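Local coordinates for outer membrane protein Omp121 (Bacteroides thetaiotaomicron, PDB 5FQ8) that probably imports oligopeptides across the outer membrane as a TonB-dependent transporter, a beta barrel closed by an internal plug domain, at residues N111-S116 and F956-E961; S122-G127 and S413-P418; N596-Y601 and K674-L679; T742-L747 and M753-G758. One frame throughout, in Å; residues are numbered along the deposited sequence.

In the fold
Contact 1 closes a long loop of chain, and the other three lie nested inside it in the order 2, 3, 4. Contacts 1 and 2 have centres 14 Å apart and share the small two-stranded sheet of the plug, 113-115 with 125-128; contact 1 joins it to loop 956-961, contact 2 to barrel strand 398-417. Contacts 3 and 4, centres 17 Å apart, touch where Phe677 and Leu679 meet Thr742. Contact 4 also touches contact 1, through Ile744 against Leu960 and Tyr745 against Phe956, whereas contacts 2 and 3 are about 30 Å apart between centres. Plug, barrel wall and inward-folded loops thus form a continuous chain of contacts.

Contact 1. Residues N111-S116 and F956-E961; sequences NSTVYS and FGNDLE
A chi1 of 71° places Tyr115 CG between the backbone N and the carbonyl carbon, which swings the ring over Gly957; the same choice of first torsion at Asn958 turns its amide towards Thr113. Gly957 CA stands 3.7 Å from the centroid of the Tyr115 ring and 14° off its normal, a CH-pi contact over the middle of one face. Glycine suits this place on two counts: at the backbone angles of Gly957 a side chain would jam against the preceding carbonyl, and its first carbon would run into the ring. Further along, the side chains of Thr113 and Asn958 slide past each other in opposite directions, with Thr113 CG2 3.7 Å from Asn958 OD1. The same methyl lies in the plane of the Tyr115 ring, at its edge. Thr113 OG1 is engaged by Ser83 OG instead. A water completes the link, donating to Asn111 O at 2.9 Å and accepting from Asn958 ND2 at 3.0 Å. The geometry is that of a loop between strands 928-941 and 965-966 packed against the plug strand 113-115, consistent with TonB-dependent receptors, whose plug fills the barrel.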
loop_
_atom_site.group_PDB
_atom_site.type_symbol
_atom_site.label_atom_id
_atom_site.label_comp_id
_atom_site.label_asym_id
_atom_site.label_seq_id
_atom_site.Cartn_x
_atom_site.Cartn_y
_atom_site.Cartn_z
ATOM N N ASN B 111 11.621 25.643 -2.268
ATOM C CA ASN B 111 12.037 25.556 -0.881
ATOM C C ASN B 111 11.041 24.728 -0.101
ATOM O O ASN B 111 10.560 25.110 0.964
ATOM C CB ASN B 111 12.193 26.947 -0.277
ATOM C CG ASN B 111 12.802 26.913 1.097
ATOM O OD1 ASN B 111 13.602 26.040 1.409
ATOM N ND2 ASN B 111 12.409 27.858 1.938
ATOM N N SER B 112 10.710 23.564 -0.636
ATOM C CA SER B 112 9.730 22.705 -0.001
ATOM C C SER B 112 10.396 21.870 1.068
ATOM O O SER B 112 11.548 21.470 0.928
ATOM C CB SER B 112 9.061 21.813 -1.034
ATOM O OG SER B 112 8.362 22.606 -1.972
ATOM N N THR B 113 9.674 21.616 2.141
ATOM C CA THR B 113 10.229 20.904 3.272
ATOM C C THR B 113 9.601 19.529 3.353
ATOM O O THR B 113 8.422 19.358 3.051
ATOM C CB THR B 113 10.011 21.687 4.568
ATOM O OG1 THR B 113 10.597 20.995 5.673
ATOM C CG2 THR B 113 8.553 21.905 4.821
ATOM N N VAL B 114 10.400 18.554 3.739
ATOM C CA VAL B 114 9.973 17.175 3.839
ATOM C C VAL B 114 10.185 16.761 5.279
ATOM O O VAL B 114 11.314 16.480 5.689
ATOM C CB VAL B 114 10.733 16.266 2.870
ATOM C CG1 VAL B 114 10.463 14.827 3.177
ATOM C CG2 VAL B 114 10.332 16.573 1.446
ATOM N N TYR B 115 9.104 16.749 6.054
ATOM C CA TYR B 115 9.154 16.324 7.441
ATOM C C TYR B 115 7.855 15.622 7.786
ATOM O O TYR B 115 6.851 15.764 7.093
ATOM C CB TYR B 115 9.405 17.494 8.396
ATOM C CG TYR B 115 8.251 18.443 8.533
ATOM C CD1 TYR B 115 8.006 19.412 7.576
ATOM C CD2 TYR B 115 7.416 18.387 9.630
ATOM C CE1 TYR B 115 6.967 20.275 7.701
ATOM C CE2 TYR B 115 6.373 19.243 9.755
ATOM C CZ TYR B 115 6.155 20.186 8.788
ATOM O OH TYR B 115 5.104 21.044 8.895
ATOM N N SER B 116 7.892 14.869 8.878
ATOM C CA SER B 116 6.784 14.016 9.286
ATOM C C SER B 116 5.535 14.805 9.663
ATOM O O SER B 116 5.605 15.861 10.287
ATOM C CB SER B 116 7.227 13.169 10.456
ATOM O OG SER B 116 6.145 12.485 11.000
ATOM N N PHE B 956 8.105 19.609 14.751
ATOM C CA PHE B 956 6.928 20.030 14.032
ATOM C C PHE B 956 7.297 20.972 12.902
ATOM O O PHE B 956 6.514 21.830 12.516
ATOM C CB PHE B 956 5.937 20.653 15.009
ATOM C CG PHE B 956 5.718 19.813 16.230
ATOM C CD1 PHE B 956 4.911 18.702 16.175
ATOM C CD2 PHE B 956 6.364 20.101 17.407
ATOM C CE1 PHE B 956 4.729 17.910 17.270
ATOM C CE2 PHE B 956 6.188 19.314 18.509
ATOM C CZ PHE B 956 5.365 18.210 18.445
ATOM N N GLY B 957 8.488 20.820 12.365
ATOM C CA GLY B 957 8.836 21.474 11.125
ATOM C C GLY B 957 9.522 22.813 11.287
ATOM O O GLY B 957 9.778 23.311 12.382
ATOM N N ASN B 958 9.826 23.410 10.148
ATOM C CA ASN B 958 10.624 24.617 10.110
ATOM C C ASN B 958 9.794 25.868 9.938
ATOM O O ASN B 958 10.338 26.895 9.550
ATOM C CB ASN B 958 11.628 24.521 8.973
ATOM C CG ASN B 958 10.970 24.594 7.622
ATOM O OD1 ASN B 958 9.832 24.204 7.461
ATOM N ND2 ASN B 958 11.685 25.104 6.643
ATOM N N ASP B 959 8.488 25.809 10.170
ATOM C CA ASP B 959 7.726 27.042 10.073
ATOM C C ASP B 959 6.958 27.303 11.359
ATOM O O ASP B 959 7.440 26.988 12.450
ATOM C CB ASP B 959 6.792 27.008 8.874
ATOM C CG ASP B 959 6.516 28.379 8.339
ATOM O OD1 ASP B 959 5.826 29.137 9.026
ATOM O OD2 ASP B 959 7.002 28.730 7.254
ATOM N N LEU B 960 5.769 27.890 11.241
ATOM C CA LEU B 960 5.022 28.314 12.420
ATOM C C LEU B 960 4.726 27.158 13.362
ATOM O O LEU B 960 4.978 27.251 14.561
ATOM C CB LEU B 960 3.729 28.990 12.002
ATOM C CG LEU B 960 2.945 29.385 13.233
ATOM C CD1 LEU B 960 3.666 30.505 13.868
ATOM C CD2 LEU B 960 1.589 29.825 12.828
ATOM N N GLU B 961 4.189 26.058 12.842
ATOM C CA GLU B 961 3.786 24.985 13.740
ATOM C C GLU B 961 4.969 24.396 14.479
ATOM O O GLU B 961 4.775 23.771 15.518
ATOM C CB GLU B 961 3.059 23.884 12.983
ATOM C CG GLU B 961 1.686 24.285 12.469
ATOM C CD GLU B 961 1.040 23.239 11.610
ATOM O OE1 GLU B 961 1.405 22.059 11.727
ATOM O OE2 GLU B 961 0.172 23.609 10.806
HETATM O O HOH W 1 10.588 25.209 3.881
#

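Contact 2. Residues S122-G127 and S413-P418; sequences SGYDFG and SDKGKP
The backbones of Tyr124 and Lys415 are both extended but form no bridge with each other, and only their side chains span the gap. Lys415 NZ donates to Tyr124 OH at 2.6 Å, the one hydrogen bond between the segments. The two side chains cross at about a right angle: the lysine runs out straight from CB to CE, then bends at its last torsion (chi4 -62°), which brings NZ to the hydroxyl. NZ lies obliquely to the tyrosine ring, 3.2 Å from Tyr124 CZ. This is a link between plug and barrel wall, for Tyr124 stands just before plug strand 125-128, whereas Lys415 is near the end of barrel strand 398-417. The calcium ligand Asp288 is not far off, its side chain about 11 Å from that of Tyr124. On the plug side, Tyr124 CD1 rests 3.7 Å above one face of the Phe126 ring, towards its rim, and Phe126 also stacks with Tyr379 of the barrel. A valine in place of Tyr124 would probably leave the Lys415 ammonium without this acceptor and the face of Phe126 less covered. Asp125 OD1 meanwhile accepts from Gly127 N at 3.3 Å, forming an Asx turn that carries Phe126 between its ends, and the same oxygen is bonded to Ser83 OG.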
loop_
_atom_site.group_PDB
_atom_site.type_symbol
_atom_site.label_atom_id
_atom_site.label_comp_id
_atom_site.label_asym_id
_atom_site.label_seq_id
_atom_site.Cartn_x
_atom_site.Cartn_y
_atom_site.Cartn_z
ATOM N N SER B 122 6.142 9.583 15.118
ATOM C CA SER B 122 7.150 9.268 14.115
ATOM C C SER B 122 7.782 10.552 13.580
ATOM O O SER B 122 7.710 10.867 12.399
ATOM C CB SER B 122 6.546 8.452 12.976
ATOM O OG SER B 122 6.621 7.073 13.263
ATOM N N GLY B 123 8.430 11.301 14.468
ATOM C CA GLY B 123 9.000 12.576 14.076
ATOM C C GLY B 123 10.278 12.390 13.294
ATOM O O GLY B 123 11.149 11.598 13.671
ATOM N N TYR B 124 10.396 13.121 12.196
ATOM C CA TYR B 124 11.579 13.070 11.358
ATOM C C TYR B 124 11.563 14.295 10.462
ATOM O O TYR B 124 10.526 14.916 10.257
ATOM C CB TYR B 124 11.637 11.772 10.560
ATOM C CG TYR B 124 10.495 11.519 9.599
ATOM C CD1 TYR B 124 10.379 12.250 8.426
ATOM C CD2 TYR B 124 9.557 10.530 9.847
ATOM C CE1 TYR B 124 9.368 12.032 7.546
ATOM C CE2 TYR B 124 8.530 10.289 8.951
ATOM C CZ TYR B 124 8.447 11.051 7.802
ATOM O OH TYR B 124 7.448 10.848 6.889
ATOM N N ASP B 125 12.730 14.653 9.953
ATOM C CA ASP B 125 12.858 15.839 9.115
ATOM C C ASP B 125 13.933 15.563 8.081
ATOM O O ASP B 125 15.031 15.141 8.434
ATOM C CB ASP B 125 13.202 17.072 9.951
ATOM C CG ASP B 125 12.976 18.355 9.203
ATOM O OD1 ASP B 125 13.574 18.524 8.122
ATOM O OD2 ASP B 125 12.180 19.179 9.682
ATOM N N PHE B 126 13.615 15.780 6.815
ATOM C CA PHE B 126 14.461 15.296 5.739
ATOM C C PHE B 126 15.066 16.412 4.899
ATOM O O PHE B 126 15.811 16.118 3.961
ATOM C CB PHE B 126 13.675 14.337 4.836
ATOM C CG PHE B 126 13.604 12.927 5.342
ATOM C CD1 PHE B 126 14.631 12.383 6.064
ATOM C CD2 PHE B 126 12.488 12.148 5.096
ATOM C CE1 PHE B 126 14.566 11.074 6.521
ATOM C CE2 PHE B 126 12.404 10.854 5.546
ATOM C CZ PHE B 126 13.459 10.306 6.262
ATOM N N GLY B 127 14.763 17.668 5.186
ATOM C CA GLY B 127 15.438 18.777 4.547
ATOM C C GLY B 127 14.468 19.739 3.899
ATOM O O GLY B 127 13.292 19.454 3.720
ATOM N N SER B 413 10.390 8.014 -0.078
ATOM C CA SER B 413 10.536 7.621 1.315
ATOM C C SER B 413 10.383 6.119 1.478
ATOM O O SER B 413 9.662 5.476 0.727
ATOM C CB SER B 413 9.495 8.331 2.167
ATOM O OG SER B 413 9.306 9.662 1.735
ATOM N N ASP B 414 11.063 5.559 2.467
ATOM C CA ASP B 414 10.921 4.136 2.777
ATOM C C ASP B 414 11.052 3.945 4.284
ATOM O O ASP B 414 12.158 4.026 4.821
ATOM C CB ASP B 414 11.963 3.294 2.034
ATOM C CG ASP B 414 11.701 3.199 0.542
ATOM O OD1 ASP B 414 10.960 2.294 0.109
ATOM O OD2 ASP B 414 12.258 4.029 -0.200
ATOM N N LYS B 415 9.943 3.662 4.966
ATOM C CA LYS B 415 9.951 3.453 6.409
ATOM C C LYS B 415 9.455 2.053 6.731
ATOM O O LYS B 415 8.547 1.550 6.072
ATOM C CB LYS B 415 9.092 4.482 7.144
ATOM C CG LYS B 415 8.853 5.752 6.395
ATOM C CD LYS B 415 7.852 6.608 7.104
ATOM C CE LYS B 415 7.324 7.707 6.197
ATOM N NZ LYS B 415 8.379 8.662 5.743
ATOM N N GLY B 416 10.055 1.427 7.742
ATOM C CA GLY B 416 9.638 0.100 8.149
ATOM C C GLY B 416 10.018 -0.206 9.577
ATOM O O GLY B 416 10.985 0.341 10.108
ATOM N N LYS B 417 9.261 -1.101 10.193
ATOM C CA LYS B 417 9.512 -1.577 11.541
ATOM C C LYS B 417 9.107 -3.038 11.638
ATOM O O LYS B 417 8.154 -3.461 10.977
ATOM C CB LYS B 417 8.747 -0.749 12.574
ATOM C CG LYS B 417 7.257 -0.690 12.420
ATOM C CD LYS B 417 6.727 0.468 13.223
ATOM C CE LYS B 417 5.246 0.364 13.480
ATOM N NZ LYS B 417 4.927 -0.769 14.395
ATOM N N PRO B 418 9.792 -3.825 12.465
ATOM C CA PRO B 418 9.597 -5.274 12.441
ATOM C C PRO B 418 8.290 -5.698 13.077
ATOM O O PRO B 418 7.632 -4.956 13.805
ATOM C CB PRO B 418 10.778 -5.809 13.255
ATOM C CG PRO B 418 11.670 -4.672 13.488
ATOM C CD PRO B 418 10.833 -3.448 13.424
#

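Contact 3. Residues N596-Y601 and K674-L679; sequences NDADVY and KQIFSL
Ile676 and Ala598 bury the most surface here, and their meeting is a compact apolar one. Ala598 CB sits 3.5 Å from Ile676 CB and 3.5 Å from Ile676 CG2, while Ile676 CD1 at 3.8 Å and Ile676 CG1 at 3.9 Å also approach Ala598 CB. One small group is therefore met by every side-chain carbon of the isoleucine. The torsions account for this: with chi1 at -70°, Ile676 CG1 lies anti to the carbonyl carbon and CG2 lies anti to the backbone N, and chi2 at 103° turns CD1 back alongside the alanine methyl instead of extending it past. The CA atoms of Ala598 and Ile676 are 5.6 Å apart.

Asp597 adds a smaller share through its backbone, with Asp597 C 4.4 Å from Ile676 CD1. Its side chain sets out away from Ile676, and the carboxylate is held by other partners, a salt bridge to Arg521 and a hydrogen bond with Ser549 OG. The polar link between the segments is indirect: a water accepts from Asp599 N at 2.8 Å and donates to Ile676 O at 3.1 Å, bridging two backbones that do not pair directly.

Segment 596-601 is the chain leaving barrel strand 582-596, which pairs with 643-656, itself the neighbour of strand 661-680 that carries Ile676. Phe677 and Leu679 bond in turn through their backbones to Met692 and Gln690 of strand 689-693, so the Ala598-Ile676 contact ties a loop to a strand two places along the barrel wall.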
loop_
_atom_site.group_PDB
_atom_site.type_symbol
_atom_site.label_atom_id
_atom_site.label_comp_id
_atom_site.label_asym_id
_atom_site.label_seq_id
_atom_site.Cartn_x
_atom_site.Cartn_y
_atom_site.Cartn_z
ATOM N N ASN B 596 -1.576 38.674 -2.134
ATOM C CA ASN B 596 -1.348 37.250 -1.975
ATOM C C ASN B 596 -2.641 36.499 -2.229
ATOM O O ASN B 596 -3.734 37.031 -2.037
ATOM C CB ASN B 596 -0.832 36.932 -0.578
ATOM C CG ASN B 596 -0.237 35.568 -0.478
ATOM O OD1 ASN B 596 0.212 35.003 -1.453
ATOM N ND2 ASN B 596 -0.215 35.033 0.719
ATOM N N ASP B 597 -2.500 35.260 -2.658
ATOM C CA ASP B 597 -3.622 34.377 -2.888
ATOM C C ASP B 597 -3.674 33.331 -1.785
ATOM O O ASP B 597 -3.001 33.438 -0.765
ATOM C CB ASP B 597 -3.518 33.745 -4.275
ATOM C CG ASP B 597 -2.170 33.098 -4.536
ATOM O OD1 ASP B 597 -1.510 32.638 -3.588
ATOM O OD2 ASP B 597 -1.765 33.045 -5.706
ATOM N N ALA B 598 -4.460 32.291 -1.998
ATOM C CA ALA B 598 -4.637 31.253 -1.004
ATOM C C ALA B 598 -3.987 29.957 -1.456
ATOM O O ALA B 598 -3.514 29.826 -2.581
ATOM C CB ALA B 598 -6.120 31.041 -0.725
ATOM N N ASP B 599 -3.955 29.000 -0.539
ATOM C CA ASP B 599 -3.522 27.654 -0.844
ATOM C C ASP B 599 -4.517 26.995 -1.803
ATOM O O ASP B 599 -5.619 27.496 -2.034
ATOM C CB ASP B 599 -3.384 26.859 0.451
ATOM C CG ASP B 599 -2.327 25.795 0.370
ATOM O OD1 ASP B 599 -2.149 25.224 -0.726
ATOM O OD2 ASP B 599 -1.680 25.531 1.408
ATOM N N VAL B 600 -4.124 25.861 -2.378
ATOM C CA VAL B 600 -4.950 25.279 -3.427
ATOM C C VAL B 600 -6.254 24.740 -2.854
ATOM O O VAL B 600 -6.314 24.264 -1.710
ATOM C CB VAL B 600 -4.215 24.169 -4.193
ATOM C CG1 VAL B 600 -3.291 24.770 -5.190
ATOM C CG2 VAL B 600 -3.480 23.272 -3.243
ATOM N N TYR B 601 -7.308 24.813 -3.666
ATOM C CA TYR B 601 -8.548 24.104 -3.400
ATOM C C TYR B 601 -9.105 24.477 -2.027
ATOM O O TYR B 601 -9.108 23.689 -1.089
ATOM C CB TYR B 601 -8.317 22.594 -3.487
ATOM C CG TYR B 601 -7.445 22.131 -4.620
ATOM C CD1 TYR B 601 -7.621 22.611 -5.901
ATOM C CD2 TYR B 601 -6.451 21.196 -4.402
ATOM C CE1 TYR B 601 -6.831 22.171 -6.923
ATOM C CE2 TYR B 601 -5.661 20.754 -5.415
ATOM C CZ TYR B 601 -5.846 21.241 -6.672
ATOM O OH TYR B 601 -5.045 20.798 -7.690
ATOM N N LYS B 674 -6.521 40.012 5.445
ATOM C CA LYS B 674 -7.349 39.146 4.607
ATOM C C LYS B 674 -6.636 37.861 4.199
ATOM O O LYS B 674 -6.931 37.292 3.154
ATOM C CB LYS B 674 -7.847 39.878 3.357
ATOM C CG LYS B 674 -8.432 41.254 3.596
ATOM C CD LYS B 674 -9.523 41.244 4.642
ATOM C CE LYS B 674 -10.411 42.484 4.537
ATOM N NZ LYS B 674 -9.645 43.690 4.118
ATOM N N GLN B 675 -5.701 37.380 5.003
ATOM C CA GLN B 675 -5.056 36.112 4.701
ATOM C C GLN B 675 -6.066 34.975 4.780
ATOM O O GLN B 675 -6.759 34.814 5.786
ATOM C CB GLN B 675 -3.894 35.903 5.668
ATOM C CG GLN B 675 -3.771 34.555 6.313
ATOM C CD GLN B 675 -2.825 34.593 7.484
ATOM O OE1 GLN B 675 -2.480 33.576 8.057
ATOM N NE2 GLN B 675 -2.392 35.781 7.835
ATOM N N ILE B 676 -6.161 34.196 3.705
ATOM C CA ILE B 676 -7.095 33.077 3.662
ATOM C C ILE B 676 -6.582 31.943 4.533
ATOM O O ILE B 676 -5.441 31.503 4.401
ATOM C CB ILE B 676 -7.304 32.598 2.223
ATOM C CG1 ILE B 676 -8.086 33.613 1.416
ATOM C CG2 ILE B 676 -8.062 31.335 2.229
ATOM C CD1 ILE B 676 -7.249 34.415 0.508
ATOM N N PHE B 677 -7.444 31.432 5.397
ATOM C CA PHE B 677 -7.019 30.489 6.412
ATOM C C PHE B 677 -8.204 29.622 6.792
ATOM O O PHE B 677 -9.341 30.092 6.790
ATOM C CB PHE B 677 -6.466 31.250 7.623
ATOM C CG PHE B 677 -6.162 30.393 8.797
ATOM C CD1 PHE B 677 -5.043 29.607 8.820
ATOM C CD2 PHE B 677 -6.980 30.401 9.890
ATOM C CE1 PHE B 677 -4.750 28.831 9.897
ATOM C CE2 PHE B 677 -6.699 29.621 10.977
ATOM C CZ PHE B 677 -5.568 28.830 10.979
ATOM N N SER B 678 -7.937 28.354 7.093
ATOM C CA SER B 678 -8.989 27.428 7.514
ATOM C C SER B 678 -9.235 27.648 8.993
ATOM O O SER B 678 -8.636 27.003 9.850
ATOM C CB SER B 678 -8.594 25.994 7.211
ATOM O OG SER B 678 -8.784 25.700 5.836
ATOM N N LEU B 679 -10.160 28.555 9.286
ATOM C CA LEU B 679 -10.405 29.017 10.645
ATOM C C LEU B 679 -11.267 28.040 11.429
ATOM O O LEU B 679 -12.262 27.534 10.918
ATOM C CB LEU B 679 -11.094 30.372 10.596
ATOM C CG LEU B 679 -11.146 31.156 11.886
ATOM C CD1 LEU B 679 -9.743 31.313 12.392
ATOM C CD2 LEU B 679 -11.774 32.486 11.601
HETATM O O HOH W 2 -4.055 30.193 1.971
#

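Contact 4. Residues T742-L747 and M753-G758; sequences TTIYGL and MYAITG
Met753 and Tyr745 form the tight end of this contact, Thr742 and Ala755 the looser one. Met753 N donates to Tyr745 O at 2.8 Å, and Met753 O accepts from Ile744 N at 3.0 Å with an N-H...O angle of 163°. A second, weak bond reaches the same oxygen from Tyr745 N at 3.4 Å. Two consecutive residues thus face one, and the pairing shifts by one residue.

At the other end, Ala755 N to Thr742 O is a good bond of 3.0 Å, but the return bond from Thr742 N to Ala755 O is weak and bent, at 124°. Here Ala755 CB lies 4.0 Å from both Ile744 CD1 and Thr742 CG2.

Thr743 and Tyr754 form a non-hydrogen-bonded pair whose side chains diverge, each setting out away from the opposing segment. Thr743, partly exposed, packs against the backbone of the bound peptide. With CG anti to its carbonyl carbon (chi1 -68°), the Tyr754 ring has Thr743 OG1 3.4 Å from Tyr754 CE1 in an oblique approach, while Thr742 O lies at the ring's edge. Its hydroxyl bonds a polar side chain of another protein chain, and Lys765 makes a cation-pi contact with the ring. A serine in place of Tyr754 would remove the ring and its hydroxyl, and is likely to leave Lys765 without its aromatic partner and the neighbouring chain without this hydrogen bond. The whole is an antiparallel beta hairpin, strands 741-746 and 752-756, interrupted by a classic beta bulge at Ile744 and Tyr745.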
loop_
_atom_site.group_PDB
_atom_site.type_symbol
_atom_site.label_atom_id
_atom_site.label_comp_id
_atom_site.label_asym_id
_atom_site.label_seq_id
_atom_site.Cartn_x
_atom_site.Cartn_y
_atom_site.Cartn_z
ATOM N N THR B 742 -8.058 30.203 17.652
ATOM C CA THR B 742 -7.915 29.128 16.679
ATOM C C THR B 742 -6.601 28.408 16.911
ATOM O O THR B 742 -5.579 29.036 17.113
ATOM C CB THR B 742 -8.000 29.647 15.244
ATOM O OG1 THR B 742 -8.008 28.543 14.344
ATOM C CG2 THR B 742 -6.848 30.536 14.905
ATOM N N THR B 743 -6.640 27.092 16.893
ATOM C CA THR B 743 -5.469 26.297 17.212
ATOM C C THR B 743 -4.454 26.327 16.078
ATOM O O THR B 743 -4.818 26.224 14.907
ATOM C CB THR B 743 -5.875 24.856 17.478
ATOM O OG1 THR B 743 -6.954 24.820 18.409
ATOM C CG2 THR B 743 -4.728 24.094 18.040
ATOM N N ILE B 744 -3.181 26.466 16.436
ATOM C CA ILE B 744 -2.077 26.316 15.500
ATOM C C ILE B 744 -1.413 24.954 15.632
ATOM O O ILE B 744 -1.063 24.330 14.631
ATOM C CB ILE B 744 -1.057 27.454 15.696
ATOM C CG1 ILE B 744 -1.636 28.768 15.219
ATOM C CG2 ILE B 744 0.201 27.184 14.940
ATOM C CD1 ILE B 744 -0.756 29.924 15.548
ATOM N N TYR B 745 -1.240 24.491 16.858
ATOM C CA TYR B 745 -0.839 23.127 17.143
ATOM C C TYR B 745 -1.062 22.909 18.624
ATOM O O TYR B 745 -1.009 23.862 19.398
ATOM C CB TYR B 745 0.617 22.853 16.758
ATOM C CG TYR B 745 0.908 21.399 16.795
ATOM C CD1 TYR B 745 0.651 20.602 15.692
ATOM C CD2 TYR B 745 1.384 20.802 17.944
ATOM C CE1 TYR B 745 0.878 19.268 15.726
ATOM C CE2 TYR B 745 1.617 19.460 17.982
ATOM C CZ TYR B 745 1.357 18.703 16.863
ATOM O OH TYR B 745 1.579 17.368 16.883
ATOM N N GLY B 746 -1.338 21.666 19.014
ATOM C CA GLY B 746 -1.683 21.420 20.406
ATOM C C GLY B 746 -2.170 20.029 20.743
ATOM O O GLY B 746 -2.884 19.421 19.958
ATOM N N LEU B 747 -1.802 19.518 21.908
ATOM C CA LEU B 747 -2.242 18.202 22.337
ATOM C C LEU B 747 -3.676 18.236 22.852
ATOM O O LEU B 747 -4.143 19.245 23.380
ATOM C CB LEU B 747 -1.323 17.677 23.427
ATOM C CG LEU B 747 0.163 17.739 23.103
ATOM C CD1 LEU B 747 0.967 17.358 24.317
ATOM C CD2 LEU B 747 0.506 16.833 21.946
ATOM N N MET B 753 -1.061 25.655 21.571
ATOM C CA MET B 753 -0.594 26.953 21.112
ATOM C C MET B 753 -1.611 27.531 20.138
ATOM O O MET B 753 -2.012 26.865 19.183
ATOM C CB MET B 753 0.794 26.821 20.470
ATOM C CG MET B 753 1.365 28.087 19.862
ATOM S SD MET B 753 2.750 27.791 18.773
ATOM C CE MET B 753 4.083 28.083 19.813
ATOM N N TYR B 754 -2.019 28.756 20.376
ATOM C CA TYR B 754 -3.181 29.319 19.709
ATOM C C TYR B 754 -2.798 30.541 18.901
ATOM O O TYR B 754 -1.647 30.948 18.864
ATOM C CB TYR B 754 -4.266 29.673 20.730
ATOM C CG TYR B 754 -4.876 28.459 21.370
ATOM C CD1 TYR B 754 -5.874 27.742 20.720
ATOM C CD2 TYR B 754 -4.434 28.000 22.603
ATOM C CE1 TYR B 754 -6.417 26.621 21.279
ATOM C CE2 TYR B 754 -4.983 26.879 23.172
ATOM C CZ TYR B 754 -5.973 26.192 22.502
ATOM O OH TYR B 754 -6.534 25.069 23.055
ATOM N N ALA B 755 -3.791 31.105 18.229
ATOM C CA ALA B 755 -3.757 32.469 17.726
ATOM C C ALA B 755 -5.027 33.136 18.222
ATOM O O ALA B 755 -6.121 32.777 17.794
ATOM C CB ALA B 755 -3.666 32.513 16.208
ATOM N N ILE B 756 -4.883 34.085 19.133
ATOM C CA ILE B 756 -6.002 34.716 19.816
ATOM C C ILE B 756 -6.025 36.190 19.453
ATOM O O ILE B 756 -4.987 36.782 19.163
ATOM C CB ILE B 756 -5.867 34.502 21.327
ATOM C CG1 ILE B 756 -5.499 33.054 21.602
ATOM C CG2 ILE B 756 -7.142 34.819 22.017
ATOM C CD1 ILE B 756 -5.428 32.726 23.057
ATOM N N THR B 757 -7.214 36.788 19.490
ATOM C CA THR B 757 -7.450 38.041 18.780
ATOM C C THR B 757 -6.493 39.141 19.215
ATOM O O THR B 757 -5.713 39.643 18.406
ATOM C CB THR B 757 -8.903 38.492 18.946
ATOM O OG1 THR B 757 -9.735 37.711 18.091
ATOM C CG2 THR B 757 -9.064 39.931 18.543
ATOM N N GLY B 758 -6.535 39.551 20.473
ATOM C CA GLY B 758 -5.724 40.710 20.805
ATOM C C GLY B 758 -4.367 40.382 21.389
ATOM O O GLY B 758 -3.884 41.092 22.269
#